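Local coordinates for protein fanconi-associated nuclease 1 homolog (Pseudomonas aeruginosa, PDB 5Y7Q) that is a bacterial relative of Fanconi-associated nuclease 1 that carries a VRR-NUC domain and is bound to DNA in this structure, at residues Y42-F47 / A71-L76; A82-M87 / L187-L192; R314-L319 / A349-R354; E327-A332 / L359-Q364. All coordinates share one frame; numbering follows the deposited sequence.

Interaction 1 of 4, residues Y42-F47 / A71-L76. With nucleotides of chain B.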
# COMPACT_ATOMS: atom_id res chain seq x y z
N TYR A 42 9.48 -17.24 21.60
CA TYR A 42 10.01 -16.54 20.43
C TYR A 42 9.48 -15.11 20.31
O TYR A 42 10.24 -14.17 20.04
CB TYR A 42 9.67 -17.33 19.14
CG TYR A 42 8.19 -17.35 18.79
CD1 TYR A 42 7.33 -18.29 19.34
CD2 TYR A 42 7.65 -16.39 17.95
CE1 TYR A 42 5.98 -18.28 19.05
CE2 TYR A 42 6.31 -16.37 17.65
CZ TYR A 42 5.48 -17.31 18.19
OH TYR A 42 4.13 -17.28 17.88
N TYR A 43 8.17 -14.93 20.55
CA TYR A 43 7.54 -13.62 20.39
C TYR A 43 8.05 -12.63 21.43
O TYR A 43 8.36 -11.47 21.10
CB TYR A 43 6.02 -13.77 20.48
CG TYR A 43 5.52 -14.38 21.80
CD1 TYR A 43 5.56 -15.76 22.01
CD2 TYR A 43 5.03 -13.57 22.83
CE1 TYR A 43 5.12 -16.33 23.20
CE2 TYR A 43 4.57 -14.13 24.02
CZ TYR A 43 4.62 -15.51 24.21
OH TYR A 43 4.18 -16.08 25.39
N LEU A 44 8.15 -13.05 22.70
CA LEU A 44 8.70 -12.18 23.74
C LEU A 44 10.14 -11.77 23.41
O LEU A 44 10.48 -10.58 23.50
CB LEU A 44 8.62 -12.87 25.09
CG LEU A 44 9.30 -12.18 26.27
CD1 LEU A 44 8.64 -10.86 26.52
CD2 LEU A 44 9.17 -13.08 27.46
N HIS A 45 10.98 -12.74 23.03
CA HIS A 45 12.34 -12.46 22.54
C HIS A 45 12.34 -11.36 21.47
O HIS A 45 13.14 -10.42 21.53
CB HIS A 45 12.97 -13.72 21.97
CG HIS A 45 13.20 -14.80 22.97
ND1 HIS A 45 13.21 -14.58 24.33
CD2 HIS A 45 13.45 -16.12 22.81
CE1 HIS A 45 13.44 -15.71 24.96
NE2 HIS A 45 13.59 -16.67 24.07
N ASN A 46 11.45 -11.47 20.48
CA ASN A 46 11.40 -10.44 19.45
C ASN A 46 11.05 -9.08 20.06
O ASN A 46 11.65 -8.05 19.71
CB ASN A 46 10.41 -10.83 18.34
CG ASN A 46 10.75 -12.17 17.66
OD1 ASN A 46 11.90 -12.64 17.72
ND2 ASN A 46 9.75 -12.78 17.01
N PHE A 47 10.09 -9.06 20.99
CA PHE A 47 9.67 -7.80 21.59
C PHE A 47 10.80 -7.13 22.38
O PHE A 47 11.01 -5.91 22.27
CB PHE A 47 8.46 -8.05 22.49
CG PHE A 47 7.76 -6.81 22.92
CD1 PHE A 47 6.72 -6.29 22.16
CD2 PHE A 47 8.13 -6.14 24.06
CE1 PHE A 47 6.07 -5.14 22.55
CE2 PHE A 47 7.47 -5.00 24.44
CZ PHE A 47 6.44 -4.50 23.68
N ALA A 71 11.95 0.51 31.01
CA ALA A 71 12.57 0.05 32.25
C ALA A 71 11.62 -0.82 33.06
O ALA A 71 11.99 -1.92 33.53
CB ALA A 71 13.02 1.25 33.09
N ALA A 72 10.39 -0.35 33.26
CA ALA A 72 9.43 -1.12 34.05
C ALA A 72 9.23 -2.50 33.45
O ALA A 72 9.28 -3.51 34.16
CB ALA A 72 8.11 -0.36 34.17
N PHE A 73 9.06 -2.56 32.11
CA PHE A 73 8.91 -3.84 31.43
C PHE A 73 10.09 -4.76 31.69
O PHE A 73 9.91 -5.96 31.92
CB PHE A 73 8.73 -3.61 29.94
CG PHE A 73 8.52 -4.87 29.15
CD1 PHE A 73 7.25 -5.32 28.87
CD2 PHE A 73 9.60 -5.61 28.68
CE1 PHE A 73 7.05 -6.47 28.16
CE2 PHE A 73 9.40 -6.76 27.96
CZ PHE A 73 8.12 -7.20 27.70
N ALA A 74 11.31 -4.22 31.64
CA ALA A 74 12.48 -5.03 32.00
C ALA A 74 12.39 -5.59 33.43
O ALA A 74 12.95 -6.65 33.72
CB ALA A 74 13.75 -4.20 31.85
N GLU A 75 11.69 -4.89 34.33
CA GLU A 75 11.55 -5.44 35.68
C GLU A 75 10.56 -6.60 35.78
O GLU A 75 10.58 -7.31 36.78
CB GLU A 75 11.14 -4.33 36.65
CG GLU A 75 12.01 -3.10 36.58
CD GLU A 75 13.48 -3.43 36.64
OE1 GLU A 75 13.89 -4.19 37.54
OE2 GLU A 75 14.24 -2.93 35.76
N LEU A 76 9.71 -6.82 34.80
CA LEU A 76 8.64 -7.79 34.96
C LEU A 76 9.17 -9.22 34.96
O LEU A 76 10.14 -9.53 34.26
CB LEU A 76 7.62 -7.64 33.84
CG LEU A 76 6.70 -6.45 34.08
CD1 LEU A 76 6.04 -6.09 32.78
CD2 LEU A 76 5.72 -6.81 35.19
P DG B 10 2.43 -20.11 19.02
OP1 DG B 10 2.50 -21.23 19.99
OP2 DG B 10 2.57 -18.71 19.42
O5' DG B 10 3.50 -20.48 17.91
C5' DG B 10 3.44 -21.77 17.31
C4' DG B 10 4.14 -21.75 15.98
O4' DG B 10 3.36 -20.96 15.06
C3' DG B 10 5.53 -21.12 16.03
O3' DG B 10 6.50 -22.05 15.62
C2' DG B 10 5.46 -19.93 15.08
C1' DG B 10 4.21 -20.20 14.25
N9 DG B 10 3.54 -18.98 13.89
C8 DG B 10 3.30 -17.89 14.69
N7 DG B 10 2.68 -16.92 14.09
C5 DG B 10 2.50 -17.40 12.79
C6 DG B 10 1.88 -16.79 11.67
O6 DG B 10 1.35 -15.66 11.59
N1 DG B 10 1.92 -17.63 10.55
C2 DG B 10 2.50 -18.89 10.52
N2 DG B 10 2.44 -19.56 9.36
N3 DG B 10 3.07 -19.47 11.56
C4 DG B 10 3.03 -18.67 12.66
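Phe-47 and Phe-73 both turn CG away from the backbone N, with chi1 at -167° and -178°. This sends the two rings out of their helices toward each other. They meet at a slant, with planes 43° apart and centroids of the Phe-47 and Phe-73 rings separated by 5.3 Å. CE2 of Phe-47 lies over one face of the Phe-73 ring, offset toward its rim. The nearest carbons are Phe-47 CD2 and Phe-73 CZ, 3.8 Å apart. Leu-44 touches the same far end of that ring from the edge, with Leu-44 CD1 3.9 Å from Phe-73 CZ. Phe-73 is thus held by two residues one turn apart on helix 42-57.

These helices, 42-57 and 64-75, lie in the helix-turn-helix domain of the FAN1 family. The side chain of Val-85, on helix 78-89, and the ring of Trp-208 also pack against Phe-47.

Helix 42-57 reaches DNA at its start. Tyr-42 OH donates a hydrogen bond to OP2 of DG10 of chain B at 2.6 Å, and the phosphate sits at the edge of the tyrosine ring. Tyr-43 CD1 lies over one face of that ring, toward its rim. The contact between the segments is wholly apolar and buried, so shape and solvent exclusion hold it, while Tyr-42, at the start of the helix, makes a polar bond to the DNA backbone.

Interaction 2 of 4, residues A82-M87 / L187-L192; sequences ALLVRM and LRCMAL. With nucleotides of chain B.
Leu-187 packs into the side of helix 78-89 in the helix-turn-helix region, where it meets Leu-84 and Met-87. It closes strand 184-187, the middle strand of a three-stranded antiparallel sheet. Leu-187 CB lies 4.1 Å from CE of Met-87. From there CG stands trans to the backbone N, with chi1 at -174°, and the two methyls part. CD1 goes to Leu-84, where Leu-187 CD1 and Leu-84 CD1 are 3.6 Å apart. Leu-187 CD2 goes to Met-87 and rests 3.8 Å from Met-87 CB, close to the carbonyl carbon of the same residue. The Leu-84 and Leu-187 side chains cross at about a right angle. Met-87 bends at its last torsion, which brings CE round to the Leu-187 CB.

Cys-189 adds a looser touch, with Cys-189 SG 4.5 Å from Leu-84 CD1. It stands at the N-cap position of helix 190-201, so the contact joins the end of the strand and the start of the next helix to helix 78-89. Phe-73 also packs on Leu-84, and Val-88 on Leu-187.

Arg-86 serves the DNA instead. Its NH2 is salt-bridged to Glu-104, and its guanidinium makes a cation-pi contact with Tyr-43. These partners probably help to fix its rotation. OP2 of DG10 of chain B faces the edge formed by NH1 and NH2 and takes two hydrogen bonds: 3.0 Å from Arg-86 NH1 at 151°, and 3.2 Å from Arg-86 NH2 at 142°.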
# COMPACT_ATOMS: atom_id res chain seq x y z
N ALA A 82 5.50 -12.01 28.89
CA ALA A 82 4.92 -12.83 27.82
C ALA A 82 3.44 -12.55 27.65
O ALA A 82 2.95 -12.39 26.53
CB ALA A 82 5.14 -14.31 28.11
N LEU A 83 2.71 -12.49 28.77
CA LEU A 83 1.29 -12.21 28.71
C LEU A 83 1.05 -10.87 28.04
O LEU A 83 0.17 -10.75 27.17
CB LEU A 83 0.68 -12.22 30.09
CG LEU A 83 -0.82 -11.96 29.99
CD1 LEU A 83 -1.44 -13.05 29.12
CD2 LEU A 83 -1.45 -11.91 31.39
N LEU A 84 1.84 -9.87 28.41
CA LEU A 84 1.69 -8.56 27.79
C LEU A 84 1.80 -8.67 26.29
O LEU A 84 0.90 -8.24 25.54
CB LEU A 84 2.74 -7.59 28.31
CG LEU A 84 2.35 -6.17 27.93
CD1 LEU A 84 0.91 -5.94 28.35
CD2 LEU A 84 3.27 -5.18 28.61
N VAL A 85 2.89 -9.26 25.82
CA VAL A 85 3.12 -9.26 24.38
C VAL A 85 2.00 -9.99 23.68
O VAL A 85 1.50 -9.54 22.62
CB VAL A 85 4.50 -9.86 24.10
CG1 VAL A 85 4.70 -10.03 22.64
CG2 VAL A 85 5.57 -8.93 24.66
N ARG A 86 1.50 -11.08 24.29
CA ARG A 86 0.33 -11.75 23.72
C ARG A 86 -0.85 -10.79 23.57
O ARG A 86 -1.48 -10.77 22.51
CB ARG A 86 -0.05 -12.94 24.58
CG ARG A 86 0.95 -14.03 24.55
CD ARG A 86 1.19 -14.54 23.17
NE ARG A 86 1.75 -15.87 23.28
CZ ARG A 86 1.91 -16.73 22.28
NH1 ARG A 86 1.53 -16.39 21.06
NH2 ARG A 86 2.42 -17.94 22.51
N MET A 87 -1.16 -10.00 24.60
CA MET A 87 -2.31 -9.10 24.44
C MET A 87 -2.05 -8.05 23.35
O MET A 87 -2.96 -7.72 22.57
CB MET A 87 -2.64 -8.43 25.77
CG MET A 87 -2.93 -9.43 26.91
SD MET A 87 -2.99 -8.73 28.55
CE MET A 87 -4.37 -7.66 28.35
N LEU A 187 -6.30 -3.86 28.07
CA LEU A 187 -4.96 -3.30 27.90
C LEU A 187 -5.02 -1.77 27.80
O LEU A 187 -5.86 -1.24 27.07
CB LEU A 187 -4.36 -3.90 26.65
CG LEU A 187 -2.95 -3.73 26.14
CD1 LEU A 187 -1.92 -4.10 27.19
CD2 LEU A 187 -2.95 -4.70 24.96
N ARG A 188 -4.23 -1.07 28.60
CA ARG A 188 -4.24 0.40 28.60
C ARG A 188 -3.00 1.08 28.01
O ARG A 188 -2.97 2.32 27.99
CB ARG A 188 -4.50 0.91 30.02
CG ARG A 188 -5.99 0.97 30.35
CD ARG A 188 -6.49 2.41 30.44
NE ARG A 188 -5.42 3.35 30.78
CZ ARG A 188 -4.89 3.50 31.99
NH1 ARG A 188 -3.90 4.38 32.19
NH2 ARG A 188 -5.33 2.77 33.01
N CYS A 189 -1.98 0.34 27.59
CA CYS A 189 -0.76 0.92 27.03
C CYS A 189 -0.67 0.91 25.48
O CYS A 189 0.40 1.19 24.92
CB CYS A 189 0.46 0.22 27.65
SG CYS A 189 0.54 -1.57 27.41
N MET A 190 -1.75 0.55 24.76
CA MET A 190 -1.65 0.34 23.32
C MET A 190 -1.13 1.55 22.54
O MET A 190 -0.49 1.37 21.51
CB MET A 190 -3.00 -0.06 22.73
CG MET A 190 -2.88 -1.06 21.66
SD MET A 190 -1.94 -2.50 22.18
CE MET A 190 -1.67 -3.25 20.58
N ALA A 191 -1.42 2.78 22.97
CA ALA A 191 -0.91 3.92 22.23
C ALA A 191 0.61 3.97 22.29
O ALA A 191 1.27 4.18 21.27
CB ALA A 191 -1.49 5.23 22.75
N LEU A 192 1.17 3.77 23.48
CA LEU A 192 2.62 3.77 23.65
C LEU A 192 3.27 2.62 22.87
O LEU A 192 4.38 2.77 22.33
CB LEU A 192 2.91 3.68 25.14
CG LEU A 192 4.30 3.39 25.64
CD1 LEU A 192 5.24 4.25 24.88
CD2 LEU A 192 4.31 3.77 27.08
P DG B 10 2.43 -20.11 19.02
OP1 DG B 10 2.50 -21.23 19.99
OP2 DG B 10 2.57 -18.71 19.42
O5' DG B 10 3.50 -20.48 17.91
C5' DG B 10 3.44 -21.77 17.31
C4' DG B 10 4.14 -21.75 15.98
O4' DG B 10 3.36 -20.96 15.06
C3' DG B 10 5.53 -21.12 16.03
O3' DG B 10 6.50 -22.05 15.62
C2' DG B 10 5.46 -19.93 15.08
C1' DG B 10 4.21 -20.20 14.25
N9 DG B 10 3.54 -18.98 13.89
C8 DG B 10 3.30 -17.89 14.69
N7 DG B 10 2.68 -16.92 14.09
C5 DG B 10 2.50 -17.40 12.79
C6 DG B 10 1.88 -16.79 11.67
O6 DG B 10 1.35 -15.66 11.59
N1 DG B 10 1.92 -17.63 10.55
C2 DG B 10 2.50 -18.89 10.52
N2 DG B 10 2.44 -19.56 9.36
N3 DG B 10 3.07 -19.47 11.56
C4 DG B 10 3.03 -18.67 12.66

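Interaction 3 of 4, residues R314-L319 / A349-R354; sequences RAIRSL and ARLLPR. With nucleotides of chain D.
Leu-351 and Arg-354 are the residues of segment 349-354 that meet Ile-316 and Arg-317. Just before them, Arg-350 is extended and runs past the phosphate of DA2 of chain D. Arg-350 NH1 is 3.7 Å from OP2 of DA2 of chain D, a near approach only, and its NH2 is salt-bridged to Asp-553. Leu-351 comes next and carries the apolar contact. Leu-351 CD1 lies 3.7 Å from CG2 of Ile-316, and the two side chains meet at a slant. Leu-313 packs on Leu-351 and Leu-331 on Ile-316. Pro-353 follows, and its N has no hydrogen bond to the turn before, so the helix kinks here.

The two helices, 311-321 and 342-358, belong to an all-helical part of the chain. Their short segments run at 30° to each other with axes 11.2 Å apart, and helix 325-337 links them in sequence.

Arg-354 ends the walk. A bend at chi3 (66°) turns its guanidinium edge to the DNA backbone. Arg-354 NH2 gives a nearly straight hydrogen bond of 3.0 Å to OP1 of DA2 of chain D. Arg-354 NH1 bonds O3' of DG1 of chain D at 2.9 Å. Across from it, Arg-317 NE reaches OP1 of DA3 of chain D at 3.0 Å. Weaker bonds run from Arg-317 NH2 to that oxygen and to O3' of DA2 of chain D. The guanidinium planes are 49° apart, and Arg-317 NH1 lies over one face of the Arg-354 group. Glu-320 is salt-bridged to both arginines, through OE2 to Arg-317 NH1 and OE1 to Arg-354 NE.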
# COMPACT_ATOMS: atom_id res chain seq x y z
N ARG A 314 -7.43 17.20 -10.94
CA ARG A 314 -8.72 17.04 -10.27
C ARG A 314 -9.30 18.38 -9.84
O ARG A 314 -10.53 18.52 -9.75
CB ARG A 314 -8.57 16.10 -9.07
CG ARG A 314 -7.96 14.72 -9.33
CD ARG A 314 -8.61 13.98 -10.51
NE ARG A 314 -10.06 14.12 -10.55
CZ ARG A 314 -10.80 13.90 -11.64
NH1 ARG A 314 -10.22 13.54 -12.79
NH2 ARG A 314 -12.12 14.06 -11.57
N ALA A 315 -8.47 19.38 -9.59
CA ALA A 315 -9.01 20.69 -9.24
C ALA A 315 -9.61 21.38 -10.47
O ALA A 315 -10.71 21.94 -10.40
CB ALA A 315 -7.93 21.56 -8.59
N ILE A 316 -8.91 21.35 -11.62
CA ILE A 316 -9.50 21.88 -12.85
C ILE A 316 -10.84 21.21 -13.12
O ILE A 316 -11.87 21.88 -13.31
CB ILE A 316 -8.55 21.70 -14.05
CG1 ILE A 316 -7.22 22.40 -13.79
CG2 ILE A 316 -9.19 22.23 -15.31
CD1 ILE A 316 -6.06 21.77 -14.50
N ARG A 317 -10.85 19.88 -13.12
CA ARG A 317 -12.08 19.17 -13.40
C ARG A 317 -13.17 19.50 -12.38
O ARG A 317 -14.34 19.59 -12.75
CB ARG A 317 -11.80 17.67 -13.46
CG ARG A 317 -13.04 16.81 -13.68
CD ARG A 317 -13.84 17.20 -14.93
NE ARG A 317 -15.09 16.45 -15.02
CZ ARG A 317 -16.09 16.74 -15.86
NH1 ARG A 317 -15.98 17.77 -16.68
NH2 ARG A 317 -17.20 16.01 -15.86
N SER A 318 -12.81 19.71 -11.11
CA SER A 318 -13.82 20.09 -10.13
C SER A 318 -14.40 21.47 -10.41
O SER A 318 -15.62 21.66 -10.34
CB SER A 318 -13.27 20.05 -8.71
OG SER A 318 -13.13 18.72 -8.26
N LEU A 319 -13.54 22.44 -10.73
CA LEU A 319 -14.06 23.76 -11.10
C LEU A 319 -15.02 23.64 -12.27
O LEU A 319 -16.14 24.18 -12.24
CB LEU A 319 -12.92 24.72 -11.42
CG LEU A 319 -12.11 25.25 -10.22
CD1 LEU A 319 -10.69 25.65 -10.61
CD2 LEU A 319 -12.84 26.40 -9.51
N ALA A 349 -4.92 17.81 -22.42
CA ALA A 349 -5.28 17.76 -23.83
C ALA A 349 -6.79 17.59 -24.03
O ALA A 349 -7.32 18.01 -25.06
CB ALA A 349 -4.52 16.64 -24.53
N ARG A 350 -7.48 16.92 -23.10
CA ARG A 350 -8.94 16.86 -23.18
C ARG A 350 -9.60 18.08 -22.54
O ARG A 350 -10.59 18.60 -23.08
CB ARG A 350 -9.46 15.59 -22.51
CG ARG A 350 -8.77 14.33 -22.91
CD ARG A 350 -8.97 13.32 -21.81
NE ARG A 350 -8.37 12.05 -22.15
CZ ARG A 350 -8.14 11.09 -21.26
NH1 ARG A 350 -8.46 11.28 -19.98
NH2 ARG A 350 -7.59 9.94 -21.66
N LEU A 351 -9.08 18.52 -21.39
CA LEU A 351 -9.75 19.58 -20.63
C LEU A 351 -9.70 20.91 -21.34
O LEU A 351 -10.71 21.60 -21.48
CB LEU A 351 -9.12 19.72 -19.25
CG LEU A 351 -9.72 18.80 -18.22
CD1 LEU A 351 -8.88 18.90 -16.98
CD2 LEU A 351 -11.12 19.26 -17.99
N LEU A 352 -8.51 21.32 -21.74
CA LEU A 352 -8.34 22.62 -22.37
C LEU A 352 -9.38 22.91 -23.45
O LEU A 352 -10.11 23.89 -23.31
CB LEU A 352 -6.90 22.73 -22.89
CG LEU A 352 -6.22 24.00 -22.44
CD1 LEU A 352 -5.99 24.91 -23.64
CD2 LEU A 352 -7.10 24.70 -21.44
N PRO A 353 -9.54 22.09 -24.50
CA PRO A 353 -10.45 22.49 -25.58
C PRO A 353 -11.90 22.55 -25.14
O PRO A 353 -12.68 23.33 -25.70
CB PRO A 353 -10.25 21.41 -26.65
CG PRO A 353 -9.05 20.61 -26.20
CD PRO A 353 -9.02 20.74 -24.71
N ARG A 354 -12.29 21.73 -24.17
CA ARG A 354 -13.67 21.75 -23.70
C ARG A 354 -13.94 23.01 -22.88
O ARG A 354 -15.04 23.58 -22.96
CB ARG A 354 -13.93 20.49 -22.90
CG ARG A 354 -15.23 20.46 -22.19
CD ARG A 354 -15.45 19.06 -21.71
NE ARG A 354 -14.49 18.68 -20.69
CZ ARG A 354 -14.06 17.43 -20.49
NH1 ARG A 354 -14.51 16.44 -21.24
NH2 ARG A 354 -13.18 17.18 -19.53
P DA D 2 -12.92 13.13 -20.08
OP1 DA D 2 -12.38 14.29 -19.34
OP2 DA D 2 -12.03 11.98 -20.31
O5' DA D 2 -14.22 12.57 -19.31
C5' DA D 2 -15.46 13.29 -19.37
C4' DA D 2 -16.37 12.83 -18.26
O4' DA D 2 -16.99 11.57 -18.63
C3' DA D 2 -15.63 12.55 -16.95
O3' DA D 2 -16.41 12.89 -15.83
C2' DA D 2 -15.40 11.06 -17.01
C1' DA D 2 -16.68 10.60 -17.65
N9 DA D 2 -16.50 9.31 -18.27
C8 DA D 2 -15.49 8.94 -19.12
N7 DA D 2 -15.54 7.69 -19.48
C5 DA D 2 -16.64 7.20 -18.80
C6 DA D 2 -17.24 5.93 -18.75
N6 DA D 2 -16.78 4.89 -19.44
N1 DA D 2 -18.33 5.78 -17.98
C2 DA D 2 -18.78 6.84 -17.29
N3 DA D 2 -18.31 8.07 -17.25
C4 DA D 2 -17.23 8.19 -18.04
P DA D 3 -15.87 12.59 -14.34
OP1 DA D 3 -15.86 13.90 -13.68
OP2 DA D 3 -14.61 11.82 -14.35
O5' DA D 3 -17.02 11.66 -13.70
C5' DA D 3 -18.37 12.13 -13.67
C4' DA D 3 -19.30 11.20 -12.89
O4' DA D 3 -19.27 9.88 -13.45
C3' DA D 3 -18.97 10.99 -11.44
O3' DA D 3 -20.15 10.55 -10.79
C2' DA D 3 -17.92 9.88 -11.52
C1' DA D 3 -18.55 9.01 -12.59
N9 DA D 3 -17.62 8.30 -13.44
C8 DA D 3 -16.56 8.82 -14.13
N7 DA D 3 -15.95 7.94 -14.88
C5 DA D 3 -16.69 6.78 -14.71
C6 DA D 3 -16.56 5.49 -15.23
N6 DA D 3 -15.59 5.14 -16.09
N1 DA D 3 -17.46 4.55 -14.84
C2 DA D 3 -18.43 4.91 -13.98
N3 DA D 3 -18.65 6.09 -13.42
C4 DA D 3 -17.73 6.99 -13.83
P DG D 1 -16.37 15.29 -25.29
OP1 DG D 1 -16.87 16.60 -24.80
OP2 DG D 1 -16.76 14.78 -26.62
O5' DG D 1 -14.76 15.27 -25.21
C5' DG D 1 -14.08 14.07 -24.85
C4' DG D 1 -14.71 13.46 -23.60
O4' DG D 1 -15.63 12.41 -23.97
C3' DG D 1 -13.73 12.81 -22.61
O3' DG D 1 -13.51 13.69 -21.48
C2' DG D 1 -14.44 11.53 -22.20
C1' DG D 1 -15.83 11.67 -22.82
N9 DG D 1 -16.40 10.37 -23.11
C8 DG D 1 -15.91 9.42 -23.98
N7 DG D 1 -16.60 8.32 -23.97
C5 DG D 1 -17.58 8.54 -23.01
C6 DG D 1 -18.63 7.70 -22.57
O6 DG D 1 -18.91 6.54 -22.93
N1 DG D 1 -19.40 8.32 -21.59
C2 DG D 1 -19.19 9.59 -21.10
N2 DG D 1 -20.05 10.01 -20.16
N3 DG D 1 -18.22 10.38 -21.51
C4 DG D 1 -17.46 9.79 -22.47

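Interaction 4 of 4, residues E327-A332 / L359-Q364; sequences EAHALA and LGLPRQ
The imidazole of His-329 is the flat group here, and Leu-359 and Leu-361 each bring one methyl to it. Both come obliquely. Leu-359 CD1 sits 4.1 Å from the centroid of the His-329 ring and 29° off the ring normal, an off-centre CH-pi contact. It is shifted toward the base of the ring, so Leu-359 CD1 is 3.7 Å from His-329 CG and equally near His-329 CB. Leu-361 CD1 meets the far end of the ring, 4.0 Å from His-329 NE2. Both methyls lie on the same side of the ring plane, one by its base and one beyond NE2.

His-329 has CG opposite its backbone N, with chi1 at -179°, and this points the ring from helix 325-337 toward the turn. The turn itself is a Schellman motif that ends helix 342-358. Gly-360 is its C-prime residue and has positive phi. Leu-361 N bonds back to Gln-356 O, and Gly-360 N to Gly-357 O. This reversal sets Leu-359 and Leu-361 on the same histidine, with the glycine between them.

The contact is small and lies at the surface. His-329, Leu-359 and Leu-361 also touch neighbouring molecules in the crystal, which may influence their positions. No polar bond joins the segments.

Deeper in, Ala-328 and Ala-332 pack on Leu-355, and Leu-331 on Ala-315 and Ile-316. Helix 325-337 is thus set against helices 311-321 and 342-358, and the chain after Gly-360 leads on toward strand 374-380.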
# COMPACT_ATOMS: atom_id res chain seq x y z
N GLU A 327 -12.06 30.18 -13.91
CA GLU A 327 -10.99 29.68 -13.06
C GLU A 327 -10.44 28.37 -13.61
O GLU A 327 -9.22 28.19 -13.70
CB GLU A 327 -11.51 29.48 -11.65
CG GLU A 327 -11.88 30.76 -10.95
CD GLU A 327 -12.85 30.52 -9.82
OE1 GLU A 327 -14.06 30.31 -10.11
OE2 GLU A 327 -12.38 30.50 -8.67
N ALA A 328 -11.32 27.46 -14.00
CA ALA A 328 -10.89 26.19 -14.57
C ALA A 328 -9.95 26.40 -15.76
O ALA A 328 -8.88 25.80 -15.84
CB ALA A 328 -12.12 25.38 -14.96
N HIS A 329 -10.35 27.29 -16.68
CA HIS A 329 -9.51 27.63 -17.82
C HIS A 329 -8.19 28.22 -17.38
O HIS A 329 -7.14 27.83 -17.90
CB HIS A 329 -10.23 28.63 -18.72
CG HIS A 329 -9.45 29.01 -19.93
ND1 HIS A 329 -8.57 30.06 -19.95
CD2 HIS A 329 -9.40 28.46 -21.17
CE1 HIS A 329 -8.02 30.16 -21.14
NE2 HIS A 329 -8.51 29.21 -21.91
N ALA A 330 -8.22 29.19 -16.46
CA ALA A 330 -7.01 29.82 -15.96
C ALA A 330 -6.04 28.79 -15.41
O ALA A 330 -4.85 28.76 -15.78
CB ALA A 330 -7.35 30.84 -14.89
N LEU A 331 -6.54 27.93 -14.54
CA LEU A 331 -5.70 26.90 -13.95
C LEU A 331 -5.17 25.97 -15.02
O LEU A 331 -4.00 25.58 -15.00
CB LEU A 331 -6.49 26.14 -12.88
CG LEU A 331 -5.69 25.14 -12.05
CD1 LEU A 331 -4.38 25.76 -11.56
CD2 LEU A 331 -6.54 24.68 -10.90
N ALA A 332 -6.01 25.61 -15.98
CA ALA A 332 -5.55 24.77 -17.08
C ALA A 332 -4.42 25.43 -17.87
O ALA A 332 -3.47 24.75 -18.29
CB ALA A 332 -6.72 24.43 -17.99
N LEU A 359 -15.89 28.78 -22.88
CA LEU A 359 -15.71 30.23 -22.83
C LEU A 359 -16.07 30.90 -24.16
O LEU A 359 -15.85 32.11 -24.33
CB LEU A 359 -14.28 30.59 -22.43
CG LEU A 359 -13.90 30.07 -21.03
CD1 LEU A 359 -12.65 30.75 -20.47
CD2 LEU A 359 -15.06 30.20 -20.06
N GLY A 360 -16.61 30.14 -25.11
CA GLY A 360 -16.89 30.67 -26.43
C GLY A 360 -15.65 31.08 -27.19
O GLY A 360 -15.70 32.05 -27.95
N LEU A 361 -14.60 30.43 -27.00
CA LEU A 361 -13.37 30.64 -27.74
C LEU A 361 -13.35 29.77 -28.98
O LEU A 361 -13.89 28.65 -28.96
CB LEU A 361 -12.16 30.31 -26.87
CG LEU A 361 -11.77 31.23 -25.73
CD1 LEU A 361 -10.67 30.57 -24.98
CD2 LEU A 361 -11.32 32.57 -26.27
N PRO A 362 -12.72 30.25 -30.04
CA PRO A 362 -12.73 29.51 -31.31
C PRO A 362 -12.30 28.06 -31.14
O PRO A 362 -11.46 27.74 -30.29
CB PRO A 362 -11.74 30.30 -32.18
CG PRO A 362 -11.90 31.69 -31.70
CD PRO A 362 -12.15 31.60 -30.20
N ARG A 363 -12.94 27.19 -31.92
CA ARG A 363 -12.51 25.80 -32.04
C ARG A 363 -11.07 25.77 -32.53
O ARG A 363 -10.74 26.37 -33.56
CB ARG A 363 -13.41 25.04 -33.03
CG ARG A 363 -14.81 24.69 -32.53
CD ARG A 363 -14.75 23.71 -31.37
NE ARG A 363 -15.92 23.83 -30.49
CZ ARG A 363 -15.89 23.65 -29.18
NH1 ARG A 363 -14.75 23.35 -28.56
NH2 ARG A 363 -17.01 23.78 -28.47
N GLN A 364 -10.21 25.08 -31.80
CA GLN A 364 -8.82 24.97 -32.20
C GLN A 364 -8.58 23.62 -32.85
O GLN A 364 -9.10 22.60 -32.39
CB GLN A 364 -7.89 25.19 -31.01
CG GLN A 364 -7.98 26.61 -30.45
CD GLN A 364 -6.87 26.97 -29.47
OE1 GLN A 364 -5.72 26.52 -29.61
NE2 GLN A 364 -7.20 27.78 -28.47

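In the fold
Interactions 1 and 2 lie together on one side of the chain's centre, their own centres about 11 Å apart. Interactions 3 and 4 lie on the other side, centres about 9 Å apart. Between the pairs the centres are about 51 to 65 Å apart. Interaction 1 closes before interaction 2 opens, and consecutive helices 64-75 and 78-89 link them. Tyr-43 OH and Arg-86 NE, a probable hydrogen bond, also join them. Interactions 3 and 4 alternate along the chain. Interaction 3 joins helices 311-321 and 342-358; interaction 4 joins helix 325-337, which comes between them, to the loop after 342-358. DNA is touched on both sides of the centre, by two distant helical regions: chain B at interactions 1 and 2, chain D at interaction 3.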